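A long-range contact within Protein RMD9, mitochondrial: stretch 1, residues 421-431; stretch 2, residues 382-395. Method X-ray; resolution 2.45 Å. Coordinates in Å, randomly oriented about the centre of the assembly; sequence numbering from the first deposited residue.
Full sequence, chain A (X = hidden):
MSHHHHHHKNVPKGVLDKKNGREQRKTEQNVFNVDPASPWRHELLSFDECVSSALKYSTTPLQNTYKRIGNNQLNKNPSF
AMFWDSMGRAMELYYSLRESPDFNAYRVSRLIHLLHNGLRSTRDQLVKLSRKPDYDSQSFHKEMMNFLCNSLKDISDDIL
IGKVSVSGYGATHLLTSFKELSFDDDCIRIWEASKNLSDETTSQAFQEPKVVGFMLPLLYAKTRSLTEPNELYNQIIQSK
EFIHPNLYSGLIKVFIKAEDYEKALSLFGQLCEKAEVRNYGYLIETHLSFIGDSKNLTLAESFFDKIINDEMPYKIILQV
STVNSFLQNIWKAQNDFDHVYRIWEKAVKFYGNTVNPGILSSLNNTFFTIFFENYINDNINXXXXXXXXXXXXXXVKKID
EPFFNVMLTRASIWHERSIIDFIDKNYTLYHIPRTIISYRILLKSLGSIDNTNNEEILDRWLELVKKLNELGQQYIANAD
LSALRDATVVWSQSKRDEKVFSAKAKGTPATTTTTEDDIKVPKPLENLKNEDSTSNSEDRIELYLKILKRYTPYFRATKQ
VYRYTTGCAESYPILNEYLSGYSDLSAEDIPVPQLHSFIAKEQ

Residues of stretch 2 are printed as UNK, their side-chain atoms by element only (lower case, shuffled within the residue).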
# COMPACT_ATOMS: atom_id res chain seq x y z
N ASP A 421 17.53 -22.82 4.90
CA ASP A 421 17.93 -23.16 6.26
C ASP A 421 18.67 -22.02 6.94
O ASP A 421 18.62 -21.91 8.17
CB ASP A 421 18.81 -24.42 6.25
CG ASP A 421 18.11 -25.61 5.63
OD1 ASP A 421 16.87 -25.71 5.75
OD2 ASP A 421 18.79 -26.45 5.00
N PHE A 422 19.34 -21.16 6.17
CA PHE A 422 20.02 -20.02 6.76
C PHE A 422 19.02 -19.01 7.32
O PHE A 422 19.18 -18.53 8.45
CB PHE A 422 20.93 -19.36 5.71
CG PHE A 422 21.59 -18.10 6.18
CD1 PHE A 422 22.68 -18.14 7.04
CD2 PHE A 422 21.14 -16.86 5.75
CE1 PHE A 422 23.30 -16.97 7.47
CE2 PHE A 422 21.75 -15.69 6.17
CZ PHE A 422 22.83 -15.74 7.03
N ILE A 423 17.97 -18.70 6.55
CA ILE A 423 16.97 -17.75 7.03
C ILE A 423 16.17 -18.34 8.18
O ILE A 423 15.89 -17.66 9.18
CB ILE A 423 16.04 -17.32 5.87
CG1 ILE A 423 16.85 -16.65 4.76
CG2 ILE A 423 14.97 -16.36 6.38
CD1 ILE A 423 17.68 -15.51 5.24
N ASP A 424 15.78 -19.62 8.06
CA ASP A 424 15.03 -20.27 9.13
C ASP A 424 15.82 -20.25 10.43
O ASP A 424 15.25 -20.01 11.51
CB ASP A 424 14.70 -21.71 8.72
CG ASP A 424 13.56 -22.30 9.52
OD1 ASP A 424 13.05 -21.62 10.44
OD2 ASP A 424 13.16 -23.45 9.22
N LYS A 425 17.13 -20.49 10.35
CA LYS A 425 17.98 -20.44 11.54
C LYS A 425 18.07 -19.03 12.11
O LYS A 425 18.13 -18.87 13.34
CB LYS A 425 19.36 -20.97 11.18
CG LYS A 425 20.45 -20.70 12.20
CD LYS A 425 21.80 -21.16 11.66
CE LYS A 425 22.95 -20.73 12.57
NZ LYS A 425 24.27 -21.08 11.97
N ASN A 426 18.06 -18.01 11.26
CA ASN A 426 18.24 -16.64 11.74
C ASN A 426 17.01 -16.11 12.47
O ASN A 426 17.13 -15.15 13.24
CB ASN A 426 18.61 -15.72 10.58
CG ASN A 426 20.04 -15.90 10.13
OD1 ASN A 426 20.64 -16.96 10.32
ND2 ASN A 426 20.62 -14.85 9.54
N TYR A 427 15.83 -16.69 12.23
CA TYR A 427 14.65 -16.29 13.00
C TYR A 427 14.88 -16.52 14.49
O TYR A 427 14.54 -15.66 15.32
CB TYR A 427 13.42 -17.07 12.54
CG TYR A 427 12.87 -16.64 11.20
CD1 TYR A 427 12.34 -15.38 11.01
CD2 TYR A 427 12.87 -17.52 10.12
CE1 TYR A 427 11.83 -14.99 9.79
CE2 TYR A 427 12.36 -17.14 8.89
CZ TYR A 427 11.84 -15.87 8.73
OH TYR A 427 11.34 -15.50 7.50
N THR A 428 15.45 -17.67 14.85
CA THR A 428 15.72 -17.98 16.25
C THR A 428 16.98 -17.28 16.75
O THR A 428 17.04 -16.89 17.92
CB THR A 428 15.85 -19.49 16.43
OG1 THR A 428 14.74 -20.15 15.80
CG2 THR A 428 15.85 -19.86 17.91
N LEU A 429 17.98 -17.11 15.89
CA LEU A 429 19.24 -16.51 16.31
C LEU A 429 19.03 -15.07 16.76
O LEU A 429 19.54 -14.65 17.81
CB LEU A 429 20.27 -16.58 15.18
CG LEU A 429 21.39 -17.61 15.34
CD1 LEU A 429 20.81 -19.01 15.44
CD2 LEU A 429 22.37 -17.50 14.19
N TYR A 430 18.30 -14.29 15.98
CA TYR A 430 18.04 -12.89 16.29
C TYR A 430 16.79 -12.69 17.13
O TYR A 430 16.38 -11.54 17.35
CB TYR A 430 17.97 -12.07 15.00
CG TYR A 430 19.29 -11.98 14.28
CD1 TYR A 430 20.20 -10.98 14.57
CD2 TYR A 430 19.63 -12.92 13.31
CE1 TYR A 430 21.42 -10.91 13.92
CE2 TYR A 430 20.85 -12.85 12.65
CZ TYR A 430 21.73 -11.85 12.96
OH TYR A 430 22.94 -11.78 12.31
N HIS A 431 16.17 -13.77 17.61
CA HIS A 431 15.01 -13.74 18.50
C HIS A 431 13.90 -12.85 17.91
O HIS A 431 13.52 -11.82 18.46
CB HIS A 431 15.41 -13.26 19.89
CG HIS A 431 16.52 -14.06 20.50
ND1 HIS A 431 17.82 -13.60 20.56
CD2 HIS A 431 16.54 -15.29 21.07
CE1 HIS A 431 18.58 -14.50 21.15
NE2 HIS A 431 17.83 -15.54 21.46
N UNK A 382 26.38 -13.04 -3.67
CA UNK A 382 25.15 -12.57 -3.07
C UNK A 382 25.03 -12.96 -1.61
O UNK A 382 24.60 -12.15 -0.78
N UNK A 383 25.42 -14.19 -1.26
CA UNK A 383 25.31 -14.64 0.12
C UNK A 383 26.26 -13.87 1.03
O UNK A 383 25.92 -13.55 2.17
c UNK A 383 26.57 -17.30 2.21
c UNK A 383 24.18 -17.15 3.59
c UNK A 383 25.48 -16.70 1.61
c UNK A 383 26.48 -17.82 3.49
c UNK A 383 25.59 -16.14 0.21
c UNK A 383 24.28 -16.64 2.30
c UNK A 383 25.28 -17.74 4.18
N UNK A 384 27.46 -13.56 0.54
CA UNK A 384 28.37 -12.71 1.31
C UNK A 384 27.80 -11.30 1.46
O UNK A 384 27.92 -10.69 2.53
n UNK A 384 32.22 -10.54 -1.70
c UNK A 384 32.11 -11.80 0.83
n UNK A 384 32.34 -12.47 -0.45
c UNK A 384 29.75 -12.68 0.65
c UNK A 384 32.39 -11.85 -1.63
n UNK A 384 32.60 -12.55 -2.73
c UNK A 384 30.64 -11.53 1.11
N UNK A 385 27.16 -10.78 0.41
CA UNK A 385 26.56 -9.46 0.50
C UNK A 385 25.36 -9.45 1.45
O UNK A 385 25.14 -8.46 2.15
c UNK A 385 26.84 -5.16 -0.96
c UNK A 385 25.85 -7.47 -0.96
c UNK A 385 26.14 -8.97 -0.89
c UNK A 385 27.12 -6.65 -0.81
n UNK A 385 28.09 -4.35 -0.92
N UNK A 386 24.59 -10.54 1.49
CA UNK A 386 23.48 -10.64 2.43
C UNK A 386 23.97 -10.57 3.87
O UNK A 386 23.35 -9.92 4.72
c UNK A 386 20.63 -10.93 1.16
c UNK A 386 21.14 -13.35 0.85
c UNK A 386 22.69 -11.92 2.20
c UNK A 386 21.74 -11.96 1.00
N UNK A 387 25.08 -11.25 4.17
CA UNK A 387 25.63 -11.21 5.52
C UNK A 387 26.03 -9.80 5.92
O UNK A 387 25.82 -9.38 7.06
c UNK A 387 26.83 -12.16 5.63
c UNK A 387 26.47 -13.63 5.48
c UNK A 387 27.70 -14.52 5.46
o UNK A 387 28.80 -14.06 5.16
n UNK A 387 27.51 -15.79 5.78
N UNK A 388 26.60 -9.04 4.98
CA UNK A 388 26.91 -7.64 5.25
C UNK A 388 25.63 -6.84 5.49
O UNK A 388 25.60 -5.96 6.35
o UNK A 388 29.40 -5.80 2.28
o UNK A 388 28.59 -3.81 2.70
c UNK A 388 28.71 -5.02 2.97
c UNK A 388 27.71 -7.06 4.09
c UNK A 388 27.99 -5.57 4.19
N UNK A 389 24.57 -7.15 4.74
CA UNK A 389 23.29 -6.48 4.93
C UNK A 389 22.70 -6.84 6.29
O UNK A 389 22.16 -5.97 6.99
c UNK A 389 22.34 -6.84 3.77
c UNK A 389 22.15 -6.78 1.23
c UNK A 389 22.88 -6.28 2.45
c UNK A 389 20.94 -6.31 4.04
N UNK A 390 22.80 -8.11 6.68
CA UNK A 390 22.25 -8.54 7.97
C UNK A 390 23.02 -7.89 9.12
O UNK A 390 22.44 -7.47 10.12
c UNK A 390 21.95 -10.53 9.47
c UNK A 390 21.28 -10.67 7.06
c UNK A 390 22.27 -10.07 8.06
c UNK A 390 21.42 -12.17 6.89
N UNK A 391 24.35 -7.81 8.99
CA UNK A 391 25.16 -7.17 10.01
C UNK A 391 24.81 -5.69 10.13
O UNK A 391 24.66 -5.17 11.24
c UNK A 391 27.52 -6.54 10.64
o UNK A 391 26.99 -8.74 9.81
c UNK A 391 26.65 -7.35 9.69
N UNK A 392 24.67 -4.99 9.00
CA UNK A 392 24.32 -3.58 9.04
C UNK A 392 22.93 -3.38 9.65
O UNK A 392 22.72 -2.49 10.48
c UNK A 392 22.32 -1.66 7.05
c UNK A 392 22.21 0.71 7.35
c UNK A 392 24.37 -2.97 7.65
c UNK A 392 23.50 0.70 7.84
c UNK A 392 23.62 -1.68 7.53
c UNK A 392 24.20 -0.48 7.93
c UNK A 392 21.62 -0.48 6.95
N UNK A 393 21.96 -4.19 9.21
CA UNK A 393 20.60 -4.04 9.70
C UNK A 393 20.51 -4.34 11.20
O UNK A 393 19.74 -3.69 11.92
c UNK A 393 17.73 -3.56 8.08
o UNK A 393 14.18 -3.47 8.97
c UNK A 393 15.51 -3.83 8.95
c UNK A 393 16.39 -3.20 8.09
c UNK A 393 19.66 -4.96 8.91
c UNK A 393 17.30 -5.18 9.78
c UNK A 393 18.20 -4.56 8.93
c UNK A 393 15.96 -4.82 9.80
N UNK A 394 21.31 -5.30 11.68
CA UNK A 394 21.36 -5.56 13.12
C UNK A 394 21.92 -4.36 13.87
O UNK A 394 21.45 -4.04 14.97
o UNK A 394 21.67 -7.95 12.74
c UNK A 394 22.20 -6.81 13.39
N UNK A 395 22.91 -3.68 13.30
CA UNK A 395 23.52 -2.54 13.96
C UNK A 395 22.60 -1.35 14.09
O UNK A 395 22.88 -0.46 14.91

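Position 382 has backbone atoms only, so it is Gly382; no atom of stretch 1 comes within 5.5 Å of an ideal CB. Position 383 carries one carbon and then a ring of six carbons, with no heteroatom: Phe383. Its CA-to-CB bond points sideways, but the t rotamer (chi1 -179°) brings the ring nearer, and its CE1 lies 3.7 Å from CD2 of Phe422, over one face of that ring. A flat, wholly apolar group is suited to meeting another aromatic ring.

At 384, three carbons and a nitrogen lead to a carbon bearing two more nitrogens, the guanidinium of Arg384. It is exposed and out of reach of stretch 1, a place that suits a charged group; its NH1 is hydrogen-bonded just outside the stretch. Position 385 has four carbons in a row ending in nitrogen: Lys385, also out of reach and partly exposed, as suits an amine. Position 386 has four carbons forked at the second, which defines Leu386. Its CA-to-CB bond points toward stretch 1, but the nearest approach, CB of Leu386 to CE2 of Phe422, is 5.6 Å; it is a buried apolar residue beyond contact distance.

Position 387 shows three carbons, the third carrying one oxygen and one nitrogen: Gln387. Its CG comes 4.5 Å from CZ of Phe422, so the aliphatic part of an exposed polar chain borders the aromatic ring. Position 388 has three carbons, the last with two oxygens, hence Glu388; it is exposed, and its OE2 forms a long salt bridge with NZ of Lys385 at 3.7 Å. Position 389 has four carbons forked at the first, one arm two carbons long: Ile389, buried yet out of reach.

Position 390 has the same branched pattern but points toward stretch 1, where it touches Phe422, Asn426 and Tyr430. This is Ile390. Its CD1 lies 3.6 Å from CE2 of Phe422, at the edge of the ring, while its CG2 lies 3.7 Å from CZ of Tyr430; the beta-branched shape lets two arms serve two aromatic neighbours.

Position 391 has one carbon carrying an oxygen and a carbon, Thr391. It points away, and its OG1 donates to O of Gln387 (3.1 Å), satisfying the hydroxyl within the helix. Position 392 has a carbon and a six-carbon ring, Phe392, and 393 has such a ring bearing an oxygen, Tyr393; both are out of reach, so this contact requires neither ring, and the Tyr393 hydroxyl is hydrogen-bonded elsewhere in the structure. Position 394 has one carbon and one oxygen: Ser394. Its OG lies 3.2 Å from CE1 of Tyr430 and donates to O of Ile390 (2.8 Å). The small side chain suits the close backbone approach, CA of Ser394 to CA of Tyr430 at 8.6 Å. Position 395 has no side chain: Gly395. There is room for a CB, so this contact does not require glycine.

The contact joins two nearly parallel helices (14°) whose axes come no nearer than 13.3 Å, so long side chains must span the gap. Phe383 directs its edge to the face of Phe422, Ile390 fills the middle, and no hydrogen bond crosses: packing alone links the stretches.

Stretch 2 382-395: GFRKLQEIITFYSG
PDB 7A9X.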